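PDB 4QTQ: XAC2610 protein from Xanthomonas axonopodis pv. citri, which probably acts as a calcium-binding immunity protein, inhibiting a peptidoglycan hydrolase toxin associated with a bacteria-killing type IV secretion system. Local coordinates for residues Pro82-Thr86 with Leu150-Lys154; Tyr122-Leu126 with Phe136-Ser141; Lys113-Tyr117 with Thr144-Asn148; Arg91-Ile95 with Val107-Ser111; Val182-Thr188 with Lys200-Leu204. All blocks are in the same frame, centred on the assembly; numbering follows the deposited sequence.

In the fold
Contacts 1, 2 and 4 touch one another and contact 3 touches 1 and 2, whereas contact 5 lies apart in the outer part of the C-terminal sheet. Contacts 2 and 4, centres 11 Å apart, share a sheet: Y125 N lies 2.8 Å from V107 O, probably hydrogen-bonded. Contact 1 reaches both through L150 CD2 to I95 CD1 (3.7 Å) and F151 CE2 to L140 O (3.5 Å). T144 OG1 of contact 3 lies 3.0 Å from Y122 N of contact 2, another probable hydrogen bond. The calcium, bound by D98, N100, D102, H104 and, at the start of 106-112, D106, is about 5 Å from the L126 side chain. Contacts 4 and 5 have centres 27 Å apart.

Contact 1: residues Pro82-Thr86 with Leu150-Lys154; sequences PLDDT and LFSVK
L83 supplies the apolar centre, its CA-to-CB bond directed at 150-154 and its side chain in the mt rotamer. From there CD2 meets L150 CD2 at 4.0 Å, while CD1 lies 4.0 Å from both F151 CE1 and V153 CG2; F151 reaches back through chi1 p although its CB points away. L83 and S152 are in register, CA atoms 4.9 Å apart. Segment 82-86 is an irregular loop, with L83 at phi/psi -94/68, and 150-154 enters extended strand at S152. One direct backbone hydrogen bond joins them, V153 N to L83 O at 2.7 Å and 160°. Further out, a water accepts from D85 N (3.1 Å) and donates to V153 O (3.0 Å), and S152 OG approaches D85 OD2 at 3.1 Å. The arrangement is a loop docked on a sheet-edge strand, whose other side is bonded to strand 157-163. Apolar contacts of buried L83 and one backbone bond thus define the inner part, while the outer edge depends on a water and a poorly ordered D85 side chain.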
# COMPACT_ATOMS: atom_id res chain seq x y z
N PRO A 82 1.19 9.42 7.43
CA PRO A 82 2.26 8.43 7.41
C PRO A 82 1.74 7.00 7.56
O PRO A 82 0.60 6.78 8.04
CB PRO A 82 3.13 8.84 8.61
CG PRO A 82 2.27 9.71 9.48
CD PRO A 82 0.97 9.97 8.78
N LEU A 83 2.55 6.03 7.13
CA LEU A 83 2.28 4.62 7.36
C LEU A 83 2.99 4.14 8.64
O LEU A 83 3.94 3.34 8.59
CB LEU A 83 2.69 3.78 6.14
CG LEU A 83 2.02 4.15 4.80
CD1 LEU A 83 2.60 3.32 3.66
CD2 LEU A 83 0.50 4.02 4.87
N ASP A 84 2.53 4.64 9.78
CA ASP A 84 3.04 4.22 11.08
C ASP A 84 2.47 2.86 11.46
O ASP A 84 1.26 2.64 11.33
CB ASP A 84 2.65 5.21 12.18
CG ASP A 84 3.26 6.58 12.00
OD1 ASP A 84 4.38 6.66 11.46
OD2 ASP A 84 2.62 7.56 12.42
N ASP A 85 3.33 1.97 11.93
CA ASP A 85 2.90 0.65 12.43
C ASP A 85 1.98 0.87 13.63
O ASP A 85 1.03 0.11 13.85
CB ASP A 85 4.12 -0.21 12.81
CG ASP A 85 3.83 -1.71 12.75
OD1 ASP A 85 3.09 -2.22 13.62
OD2 ASP A 85 4.36 -2.39 11.85
N THR A 86 2.27 1.93 14.38
CA THR A 86 1.38 2.38 15.45
C THR A 86 0.05 2.89 14.86
O THR A 86 -0.96 2.19 14.94
CB THR A 86 2.07 3.45 16.33
OG1 THR A 86 2.58 4.50 15.51
CG2 THR A 86 3.22 2.83 17.12
N LEU A 150 -1.15 -3.62 3.93
CA LEU A 150 -0.16 -2.63 3.54
C LEU A 150 0.97 -2.54 4.56
O LEU A 150 0.74 -2.58 5.77
CB LEU A 150 -0.82 -1.27 3.35
CG LEU A 150 0.02 -0.13 2.75
CD1 LEU A 150 0.61 -0.55 1.40
CD2 LEU A 150 -0.84 1.10 2.57
N PHE A 151 2.19 -2.44 4.05
CA PHE A 151 3.39 -2.27 4.85
C PHE A 151 3.39 -0.97 5.67
O PHE A 151 2.62 -0.05 5.39
CB PHE A 151 4.65 -2.34 3.96
CG PHE A 151 4.57 -1.52 2.70
CD1 PHE A 151 4.75 -0.14 2.74
CD2 PHE A 151 4.30 -2.12 1.48
CE1 PHE A 151 4.68 0.62 1.58
CE2 PHE A 151 4.22 -1.37 0.32
CZ PHE A 151 4.42 -0.00 0.36
N SER A 152 4.26 -0.93 6.68
CA SER A 152 4.48 0.27 7.49
C SER A 152 5.83 0.84 7.11
O SER A 152 6.72 0.09 6.73
CB SER A 152 4.48 -0.08 8.98
OG SER A 152 3.42 -0.98 9.28
N VAL A 153 6.00 2.15 7.22
CA VAL A 153 7.27 2.79 6.88
C VAL A 153 7.89 3.41 8.14
O VAL A 153 7.20 4.06 8.93
CB VAL A 153 7.10 3.86 5.78
CG1 VAL A 153 8.45 4.47 5.43
CG2 VAL A 153 6.46 3.26 4.54
N LYS A 154 9.19 3.18 8.31
CA LYS A 154 9.98 3.77 9.40
C LYS A 154 11.35 4.14 8.84
O LYS A 154 12.17 3.26 8.60
CB LYS A 154 10.14 2.75 10.54
CG LYS A 154 10.93 3.26 11.75
CD LYS A 154 11.55 2.11 12.54
CE LYS A 154 12.47 2.62 13.64
NZ LYS A 154 11.74 3.44 14.65
O HOH W 1 6.36 2.56 11.44

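Contact 2: residues Tyr122-Leu126 with Phe136-Ser141; sequences YSVYL and FNQSLS
F136 turns the edge of its ring to the face of Y125, a T-shaped pair with centroids 5.7 Å apart and planes at 73°; chi1 is t for F136 and m for Y125. Their backbones form an antiparallel non-hydrogen-bonded pair, CA atoms 4.3 Å apart, and S123 CB touches F136 CE1 at 3.9 Å. Residues 122-126 are extended throughout, whereas the other segment passes from the F136 pairing to helix at Q138. N137 lies at the junction. Its N donates to V124 O at 2.7 Å, and its side chain N-caps the helix, OD1 accepting from L140 N at 2.9 Å. One turn on, S141 OG accepts from V124 N (2.9 Å, 168°) and donates to N137 O (2.8 Å), so a helix side chain occupies the place of a strand partner. L140, rotamer mt, packs CB on V124 CG1 (3.7 Å) and CD1 on L126 CD1 (3.8 Å). A water donates to Y122 O (2.6 Å) and S141 O (3.2 Å). Helix 138-143 thus follows edge strand 133-136 and lies beside strand 121-128, which on its other side is hydrogen-bonded to strand 106-112; L126 touches D106, a calcium ligand.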
# COMPACT_ATOMS: atom_id res chain seq x y z
N TYR A 122 -2.19 -3.89 -3.26
CA TYR A 122 -2.07 -2.49 -3.64
C TYR A 122 -1.12 -2.23 -4.79
O TYR A 122 -0.14 -2.97 -5.00
CB TYR A 122 -1.58 -1.68 -2.43
CG TYR A 122 -2.51 -1.80 -1.23
CD1 TYR A 122 -2.41 -2.87 -0.35
CD2 TYR A 122 -3.51 -0.85 -1.01
CE1 TYR A 122 -3.26 -2.99 0.74
CE2 TYR A 122 -4.37 -0.97 0.08
CZ TYR A 122 -4.24 -2.04 0.94
OH TYR A 122 -5.09 -2.16 2.02
N SER A 123 -1.41 -1.15 -5.51
CA SER A 123 -0.55 -0.60 -6.52
C SER A 123 0.09 0.62 -5.88
O SER A 123 -0.61 1.49 -5.36
CB SER A 123 -1.34 -0.20 -7.78
OG SER A 123 -1.92 -1.33 -8.43
N VAL A 124 1.42 0.66 -5.91
CA VAL A 124 2.20 1.75 -5.33
C VAL A 124 2.83 2.58 -6.45
O VAL A 124 3.44 2.04 -7.37
CB VAL A 124 3.27 1.19 -4.37
CG1 VAL A 124 4.14 2.29 -3.79
CG2 VAL A 124 2.60 0.41 -3.25
N TYR A 125 2.66 3.91 -6.35
CA TYR A 125 3.24 4.87 -7.29
C TYR A 125 4.08 5.92 -6.55
O TYR A 125 3.56 6.67 -5.71
CB TYR A 125 2.14 5.60 -8.08
CG TYR A 125 1.10 4.70 -8.72
CD1 TYR A 125 0.10 4.10 -7.95
CD2 TYR A 125 1.10 4.45 -10.09
CE1 TYR A 125 -0.85 3.27 -8.52
CE2 TYR A 125 0.15 3.61 -10.68
CZ TYR A 125 -0.82 3.03 -9.88
OH TYR A 125 -1.79 2.22 -10.40
N LEU A 126 5.38 5.97 -6.86
CA LEU A 126 6.27 6.97 -6.29
C LEU A 126 6.31 8.22 -7.17
O LEU A 126 6.39 8.13 -8.40
CB LEU A 126 7.68 6.41 -6.11
CG LEU A 126 7.85 5.23 -5.15
CD1 LEU A 126 9.32 4.88 -5.04
CD2 LEU A 126 7.28 5.53 -3.77
N PHE A 136 4.52 3.87 -11.44
CA PHE A 136 4.16 2.60 -10.83
C PHE A 136 5.43 1.90 -10.35
O PHE A 136 6.38 1.77 -11.13
CB PHE A 136 3.40 1.72 -11.81
CG PHE A 136 3.13 0.34 -11.28
CD1 PHE A 136 2.05 0.11 -10.44
CD2 PHE A 136 3.97 -0.71 -11.58
CE1 PHE A 136 1.79 -1.16 -9.93
CE2 PHE A 136 3.72 -1.98 -11.08
CZ PHE A 136 2.63 -2.20 -10.24
N ASN A 137 5.44 1.44 -9.10
CA ASN A 137 6.60 0.74 -8.54
C ASN A 137 6.32 -0.75 -8.36
O ASN A 137 5.55 -1.16 -7.49
CB ASN A 137 7.03 1.33 -7.19
CG ASN A 137 8.46 0.96 -6.82
OD1 ASN A 137 8.73 -0.16 -6.39
ND2 ASN A 137 9.38 1.89 -7.03
N GLN A 138 6.96 -1.57 -9.19
CA GLN A 138 6.74 -3.01 -9.12
C GLN A 138 7.17 -3.59 -7.76
O GLN A 138 6.41 -4.33 -7.13
CB GLN A 138 7.49 -3.72 -10.26
CG GLN A 138 7.08 -5.18 -10.43
CD GLN A 138 5.66 -5.34 -10.93
OE1 GLN A 138 5.33 -4.89 -12.03
NE2 GLN A 138 4.80 -5.95 -10.13
N SER A 139 8.38 -3.24 -7.31
CA SER A 139 8.93 -3.85 -6.10
C SER A 139 8.06 -3.52 -4.89
O SER A 139 7.78 -4.39 -4.08
CB SER A 139 10.40 -3.46 -5.85
OG SER A 139 10.54 -2.09 -5.48
N LEU A 140 7.61 -2.27 -4.78
CA LEU A 140 6.78 -1.89 -3.64
C LEU A 140 5.38 -2.52 -3.68
O LEU A 140 4.88 -3.01 -2.67
CB LEU A 140 6.70 -0.37 -3.53
CG LEU A 140 8.00 0.28 -3.03
CD1 LEU A 140 7.97 1.79 -3.22
CD2 LEU A 140 8.27 -0.06 -1.58
N SER A 141 4.78 -2.56 -4.86
CA SER A 141 3.46 -3.16 -5.03
C SER A 141 3.51 -4.63 -4.68
O SER A 141 2.58 -5.18 -4.05
CB SER A 141 2.98 -2.99 -6.47
OG SER A 141 2.92 -1.62 -6.83
O HOH W 2 0.02 -5.40 -5.91

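Contact 3: residues Lys113-Tyr117 with Thr144-Asn148; sequences KEGNY and TVMAN
E114 begins the pairing through its backbone: its O accepts from M146 N at 2.8 Å and 171°, while its side chain, chi1 m, brings OE1 to 4.0 Å from V145 CG2. G115 follows at phi/psi -69/172 and lies close against the partner, CA 3.6 Å from A147 O and 3.7 Å from M146 N; an ideal CB here would stand only 3.2 Å from A147 O. The surface it meets is a type II beta turn from T144 to A147, closed by A147 N to T144 O at 3.2 Å, with V145 at -71/129 and M146 at 61/11. Two loops are joined here, one linking strands 106-112 and 121-128, the other linking helix 138-143 to strand 152-154. N116 comes next, with CA 4.0 Å from M146 CA and N donating to A147 O (2.8 Å, 163°). With chi1 at -156°, its ND2 gives a hydrogen bond to N148 OD1 at 2.6 Å and another to G163 O, while OD1 sits 3.3 Å from M146 CE.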
# COMPACT_ATOMS: atom_id res chain seq x y z
N LYS A 113 -7.00 -8.09 -4.72
CA LYS A 113 -7.18 -8.88 -3.52
C LYS A 113 -6.23 -10.08 -3.54
O LYS A 113 -6.64 -11.21 -3.32
CB LYS A 113 -8.66 -9.30 -3.38
CG LYS A 113 -9.56 -8.11 -3.07
CD LYS A 113 -10.93 -8.52 -2.55
CE LYS A 113 -11.64 -9.39 -3.56
NZ LYS A 113 -13.11 -9.32 -3.34
N GLU A 114 -4.96 -9.80 -3.78
CA GLU A 114 -3.89 -10.80 -3.79
C GLU A 114 -3.11 -10.79 -2.46
O GLU A 114 -2.04 -11.37 -2.36
CB GLU A 114 -2.93 -10.51 -4.95
CG GLU A 114 -3.55 -10.44 -6.35
CD GLU A 114 -2.49 -10.22 -7.43
OE1 GLU A 114 -1.80 -9.18 -7.42
OE2 GLU A 114 -2.33 -11.10 -8.29
N GLY A 115 -3.64 -10.10 -1.46
CA GLY A 115 -3.07 -10.17 -0.13
C GLY A 115 -3.32 -11.55 0.45
O GLY A 115 -4.06 -12.37 -0.13
N ASN A 116 -2.71 -11.79 1.60
CA ASN A 116 -2.87 -13.05 2.31
C ASN A 116 -4.35 -13.40 2.50
O ASN A 116 -5.14 -12.55 2.90
CB ASN A 116 -2.17 -12.98 3.67
CG ASN A 116 -1.78 -14.36 4.21
OD1 ASN A 116 -1.84 -15.37 3.50
ND2 ASN A 116 -1.39 -14.39 5.48
N TYR A 117 -4.71 -14.63 2.17
CA TYR A 117 -6.09 -15.11 2.31
C TYR A 117 -7.12 -14.25 1.60
O TYR A 117 -8.24 -14.11 2.06
CB TYR A 117 -6.45 -15.30 3.80
CG TYR A 117 -5.64 -16.42 4.38
CD1 TYR A 117 -5.96 -17.75 4.09
CD2 TYR A 117 -4.52 -16.17 5.17
CE1 TYR A 117 -5.21 -18.80 4.59
CE2 TYR A 117 -3.77 -17.22 5.68
CZ TYR A 117 -4.12 -18.53 5.39
OH TYR A 117 -3.38 -19.58 5.87
N THR A 144 3.02 -6.14 -1.10
CA THR A 144 1.65 -6.26 -0.55
C THR A 144 1.01 -7.59 -0.92
O THR A 144 0.03 -8.00 -0.29
CB THR A 144 0.73 -5.09 -0.98
OG1 THR A 144 0.35 -5.22 -2.36
CG2 THR A 144 1.40 -3.74 -0.77
N VAL A 145 1.56 -8.25 -1.94
CA VAL A 145 1.07 -9.55 -2.38
C VAL A 145 1.41 -10.61 -1.33
O VAL A 145 2.55 -10.72 -0.87
CB VAL A 145 1.66 -9.95 -3.75
CG1 VAL A 145 1.21 -11.35 -4.15
CG2 VAL A 145 1.24 -8.96 -4.82
N MET A 146 0.38 -11.37 -0.97
CA MET A 146 0.43 -12.36 0.13
C MET A 146 0.75 -11.74 1.51
O MET A 146 1.00 -12.47 2.48
CB MET A 146 1.39 -13.50 -0.21
CG MET A 146 0.88 -14.43 -1.32
SD MET A 146 -0.68 -15.28 -0.98
CE MET A 146 -0.35 -16.05 0.61
N ALA A 147 0.73 -10.42 1.61
CA ALA A 147 0.93 -9.77 2.90
C ALA A 147 -0.39 -9.70 3.65
O ALA A 147 -1.47 -9.78 3.04
CB ALA A 147 1.48 -8.38 2.71
N ASN A 148 -0.31 -9.53 4.96
CA ASN A 148 -1.51 -9.36 5.77
C ASN A 148 -2.11 -7.97 5.66
O ASN A 148 -3.17 -7.72 6.22
CB ASN A 148 -1.23 -9.71 7.23
CG ASN A 148 -0.91 -11.17 7.40
OD1 ASN A 148 -1.37 -12.01 6.63
ND2 ASN A 148 -0.10 -11.49 8.40

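Contact 4: residues Arg91-Ile95 with Val107-Ser111; sequences RHSII and VVVWS
W110, I95 and V108 bury the largest areas in this antiparallel hairpin pairing. W110, chi1 t, lays its indole under the R91 side chain: R91 CD stands 4.0 Å from the six-membered ring centroid and 18° off its normal, a CH-pi contact, while R91 NH1 is 3.6 Å from W110 CH2. W110 N donates to S93 O at 2.8 Å and 173°. I95 and V108 form a hydrogen-bonded pair, CA atoms 4.9 Å apart, with I95 N to V108 O and V108 N to I95 O both 2.8 Å; their CB atoms lie 4.0 Å apart on one face. I94 and V109, the preceding non-hydrogen-bonded pair, point to the opposite face, I94 CG1 to V109 CG2 4.5 Å. Both strands are extended there, but S93 (-72/-41), just before I94, is not. The connection carries calcium ligands D98, N100, D102 and H104, with D106 in strand 106-112. Strand 94-97 is flanked by 78-80 and 106-112 by 121-128, placing the pair inside the mixed sheet; Y71 stacks on W110.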
# COMPACT_ATOMS: atom_id res chain seq x y z
N ARG A 91 -7.77 0.31 6.57
CA ARG A 91 -7.63 0.02 5.16
C ARG A 91 -8.37 1.13 4.45
O ARG A 91 -9.51 1.43 4.79
CB ARG A 91 -8.26 -1.33 4.85
CG ARG A 91 -8.32 -1.71 3.38
CD ARG A 91 -9.22 -2.92 3.17
NE ARG A 91 -10.59 -2.68 3.62
CZ ARG A 91 -11.56 -3.60 3.65
NH1 ARG A 91 -11.33 -4.85 3.25
NH2 ARG A 91 -12.76 -3.26 4.09
N HIS A 92 -7.71 1.77 3.49
CA HIS A 92 -8.33 2.83 2.69
C HIS A 92 -8.14 2.48 1.23
O HIS A 92 -7.22 1.75 0.89
CB HIS A 92 -7.69 4.19 2.98
CG HIS A 92 -8.11 4.79 4.29
ND1 HIS A 92 -7.54 4.43 5.49
CD2 HIS A 92 -9.04 5.72 4.58
CE1 HIS A 92 -8.10 5.11 6.47
NE2 HIS A 92 -9.02 5.91 5.94
N SER A 93 -9.03 3.00 0.38
CA SER A 93 -8.92 2.77 -1.08
C SER A 93 -7.75 3.54 -1.72
O SER A 93 -7.06 3.01 -2.60
CB SER A 93 -10.22 3.17 -1.78
OG SER A 93 -11.29 2.34 -1.36
N ILE A 94 -7.53 4.79 -1.29
CA ILE A 94 -6.55 5.67 -1.93
C ILE A 94 -5.79 6.42 -0.85
O ILE A 94 -6.40 7.20 -0.10
CB ILE A 94 -7.23 6.67 -2.89
CG1 ILE A 94 -7.83 5.94 -4.09
CG2 ILE A 94 -6.24 7.75 -3.35
CD1 ILE A 94 -8.79 6.78 -4.90
N ILE A 95 -4.49 6.18 -0.79
CA ILE A 95 -3.59 6.68 0.28
C ILE A 95 -2.46 7.58 -0.28
O ILE A 95 -1.71 7.19 -1.18
CB ILE A 95 -2.95 5.48 1.02
CG1 ILE A 95 -4.04 4.67 1.75
CG2 ILE A 95 -1.83 5.91 1.97
CD1 ILE A 95 -3.82 3.17 1.68
N VAL A 107 1.61 7.71 -3.88
CA VAL A 107 0.22 7.28 -3.92
C VAL A 107 0.12 5.76 -3.89
O VAL A 107 0.88 5.05 -4.56
CB VAL A 107 -0.52 7.86 -5.16
CG1 VAL A 107 -1.98 7.40 -5.18
CG2 VAL A 107 -0.43 9.37 -5.16
N VAL A 108 -0.82 5.28 -3.07
CA VAL A 108 -1.07 3.86 -2.90
C VAL A 108 -2.55 3.62 -3.15
O VAL A 108 -3.41 4.30 -2.59
CB VAL A 108 -0.69 3.37 -1.49
CG1 VAL A 108 -1.00 1.89 -1.34
CG2 VAL A 108 0.76 3.64 -1.18
N VAL A 109 -2.84 2.65 -4.01
CA VAL A 109 -4.20 2.41 -4.45
C VAL A 109 -4.58 0.95 -4.17
O VAL A 109 -3.82 0.03 -4.47
CB VAL A 109 -4.31 2.76 -5.94
CG1 VAL A 109 -5.60 2.27 -6.54
CG2 VAL A 109 -4.18 4.28 -6.13
N TRP A 110 -5.75 0.75 -3.56
CA TRP A 110 -6.27 -0.60 -3.32
C TRP A 110 -6.78 -1.12 -4.64
O TRP A 110 -7.88 -0.76 -5.07
CB TRP A 110 -7.36 -0.58 -2.25
CG TRP A 110 -8.02 -1.94 -2.03
CD1 TRP A 110 -7.60 -3.15 -2.52
CD2 TRP A 110 -9.21 -2.21 -1.28
NE1 TRP A 110 -8.48 -4.15 -2.14
CE2 TRP A 110 -9.46 -3.60 -1.36
CE3 TRP A 110 -10.11 -1.40 -0.56
CZ2 TRP A 110 -10.56 -4.19 -0.75
CZ3 TRP A 110 -11.20 -2.00 0.04
CH2 TRP A 110 -11.42 -3.38 -0.06
N SER A 111 -5.97 -1.94 -5.30
CA SER A 111 -6.23 -2.37 -6.68
C SER A 111 -6.56 -3.85 -6.86
O SER A 111 -6.98 -4.25 -7.94
CB SER A 111 -5.02 -2.05 -7.56
OG SER A 111 -3.86 -2.72 -7.09

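Contact 5: residues Val182-Thr188 with Lys200-Leu204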
# COMPACT_ATOMS: atom_id res chain seq x y z
N VAL A 182 14.37 -3.57 -1.22
CA VAL A 182 15.11 -4.83 -1.16
C VAL A 182 14.95 -5.50 0.21
O VAL A 182 15.17 -4.87 1.24
CB VAL A 182 16.62 -4.62 -1.44
CG1 VAL A 182 17.43 -5.86 -1.06
CG2 VAL A 182 16.82 -4.27 -2.90
N LEU A 183 14.59 -6.78 0.20
CA LEU A 183 14.44 -7.53 1.44
C LEU A 183 15.79 -7.68 2.12
O LEU A 183 16.74 -8.15 1.49
CB LEU A 183 13.84 -8.92 1.18
CG LEU A 183 13.58 -9.77 2.44
CD1 LEU A 183 12.39 -9.22 3.21
CD2 LEU A 183 13.34 -11.22 2.07
N ILE A 184 15.87 -7.29 3.39
CA ILE A 184 17.12 -7.43 4.15
C ILE A 184 17.01 -8.38 5.34
O ILE A 184 18.02 -8.75 5.93
CB ILE A 184 17.65 -6.07 4.65
CG1 ILE A 184 16.63 -5.38 5.56
CG2 ILE A 184 18.02 -5.18 3.47
CD1 ILE A 184 17.26 -4.32 6.44
N GLU A 185 15.79 -8.77 5.71
CA GLU A 185 15.57 -9.61 6.87
C GLU A 185 14.21 -10.27 6.79
O GLU A 185 13.20 -9.61 6.54
CB GLU A 185 15.66 -8.80 8.16
CG GLU A 185 15.65 -9.65 9.41
CD GLU A 185 15.47 -8.82 10.66
OE1 GLU A 185 14.31 -8.60 11.06
OE2 GLU A 185 16.49 -8.39 11.23
N ARG A 186 14.20 -11.58 7.01
CA ARG A 186 12.96 -12.34 7.12
C ARG A 186 13.03 -13.16 8.42
O ARG A 186 13.92 -14.00 8.58
CB ARG A 186 12.77 -13.26 5.92
CG ARG A 186 11.45 -14.02 5.96
CD ARG A 186 11.33 -15.14 4.95
NE ARG A 186 11.59 -14.75 3.57
CZ ARG A 186 10.77 -14.04 2.79
NH1 ARG A 186 9.63 -13.54 3.25
NH2 ARG A 186 11.13 -13.78 1.54
N LEU A 187 12.09 -12.89 9.33
CA LEU A 187 11.96 -13.60 10.59
C LEU A 187 10.75 -14.53 10.51
O LEU A 187 9.63 -14.06 10.35
CB LEU A 187 11.76 -12.63 11.77
CG LEU A 187 12.77 -11.51 12.04
CD1 LEU A 187 12.49 -10.87 13.40
CD2 LEU A 187 14.21 -12.00 11.98
N THR A 188 10.99 -15.83 10.58
CA THR A 188 9.91 -16.82 10.54
C THR A 188 9.73 -17.43 11.92
O THR A 188 10.67 -18.00 12.48
CB THR A 188 10.19 -17.94 9.52
OG1 THR A 188 10.39 -17.37 8.22
CG2 THR A 188 9.02 -18.93 9.46
N LYS A 200 13.31 -18.69 12.87
CA LYS A 200 14.32 -18.72 11.82
C LYS A 200 14.60 -17.30 11.38
O LYS A 200 13.67 -16.54 11.13
CB LYS A 200 13.82 -19.56 10.65
CG LYS A 200 14.83 -19.76 9.54
CD LYS A 200 14.56 -21.08 8.81
CE LYS A 200 14.99 -21.03 7.36
NZ LYS A 200 13.95 -20.37 6.53
N ILE A 201 15.88 -16.95 11.31
CA ILE A 201 16.30 -15.61 10.92
C ILE A 201 17.09 -15.72 9.63
O ILE A 201 18.06 -16.47 9.56
CB ILE A 201 17.20 -14.96 11.99
CG1 ILE A 201 16.52 -14.95 13.35
CG2 ILE A 201 17.60 -13.54 11.57
CD1 ILE A 201 17.48 -14.74 14.51
N GLU A 202 16.65 -15.00 8.60
CA GLU A 202 17.43 -14.86 7.38
C GLU A 202 17.74 -13.39 7.15
O GLU A 202 16.91 -12.53 7.44
CB GLU A 202 16.68 -15.41 6.18
CG GLU A 202 16.19 -16.83 6.34
CD GLU A 202 15.20 -17.19 5.26
OE1 GLU A 202 14.02 -17.38 5.59
OE2 GLU A 202 15.58 -17.24 4.08
N ARG A 203 18.94 -13.11 6.66
CA ARG A 203 19.41 -11.75 6.42
C ARG A 203 20.14 -11.67 5.11
O ARG A 203 20.66 -12.68 4.62
CB ARG A 203 20.35 -11.29 7.53
CG ARG A 203 19.70 -11.29 8.88
CD ARG A 203 20.34 -10.29 9.83
NE ARG A 203 19.42 -10.04 10.95
CZ ARG A 203 19.59 -10.47 12.20
NH1 ARG A 203 20.66 -11.16 12.56
NH2 ARG A 203 18.66 -10.19 13.12
N LEU A 204 20.20 -10.45 4.56
CA LEU A 204 20.85 -10.21 3.28
C LEU A 204 22.33 -10.11 3.55
O LEU A 204 22.79 -9.24 4.28
CB LEU A 204 20.32 -8.93 2.64
CG LEU A 204 20.96 -8.49 1.33
CD1 LEU A 204 20.57 -9.43 0.21
CD2 LEU A 204 20.59 -7.05 0.98
O HOH W 3 13.19 -16.88 8.05
O HOH W 4 13.88 -15.75 1.87
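This is an antiparallel beta hairpin in the C-terminal sheet, the two strand axes 4.5 Å apart at 165°. K200, the first residue of this segment, lies opposite T188 in a hydrogen-bonded pair: K200 N to T188 O and T188 N to K200 O are both 2.8 Å. Its NZ forms a salt bridge along its own strand with E202 OE1 at 3.1 Å, the hydrogen bond within it weak. I201 then faces L187 in a non-hydrogen-bonded pair, I201 CG2 to L187 CD2 3.7 Å, and also touches V212 of strand 208-212 beyond its other edge. E202 pairs with R186 by two backbone bonds of 2.9 Å, E202 N to R186 O and R186 N to E202 O. The charges are held apart, R186 NE to E202 OE1 being 4.1 Å, and a water bridges them, accepting from R186 NE (3.0 Å) and donating to E202 OE2 (3.2 Å); R186 takes its salt bridge from D172 on strand 168-176. R203 returns to the I201 face, non-hydrogen-bonded to E185, and offers NE and NH2 to E185 OE2, each at 3.4 Å, in a weakly bonded salt bridge. On the far side of strand 181-190, I184 and E185 both face T173, a classic beta bulge. L204 closes the walk: its N donates to I184 O at 3.1 Å, and its CD2 rests 3.9 Å from V182 CG1 and 4.0 Å from I184 CG2.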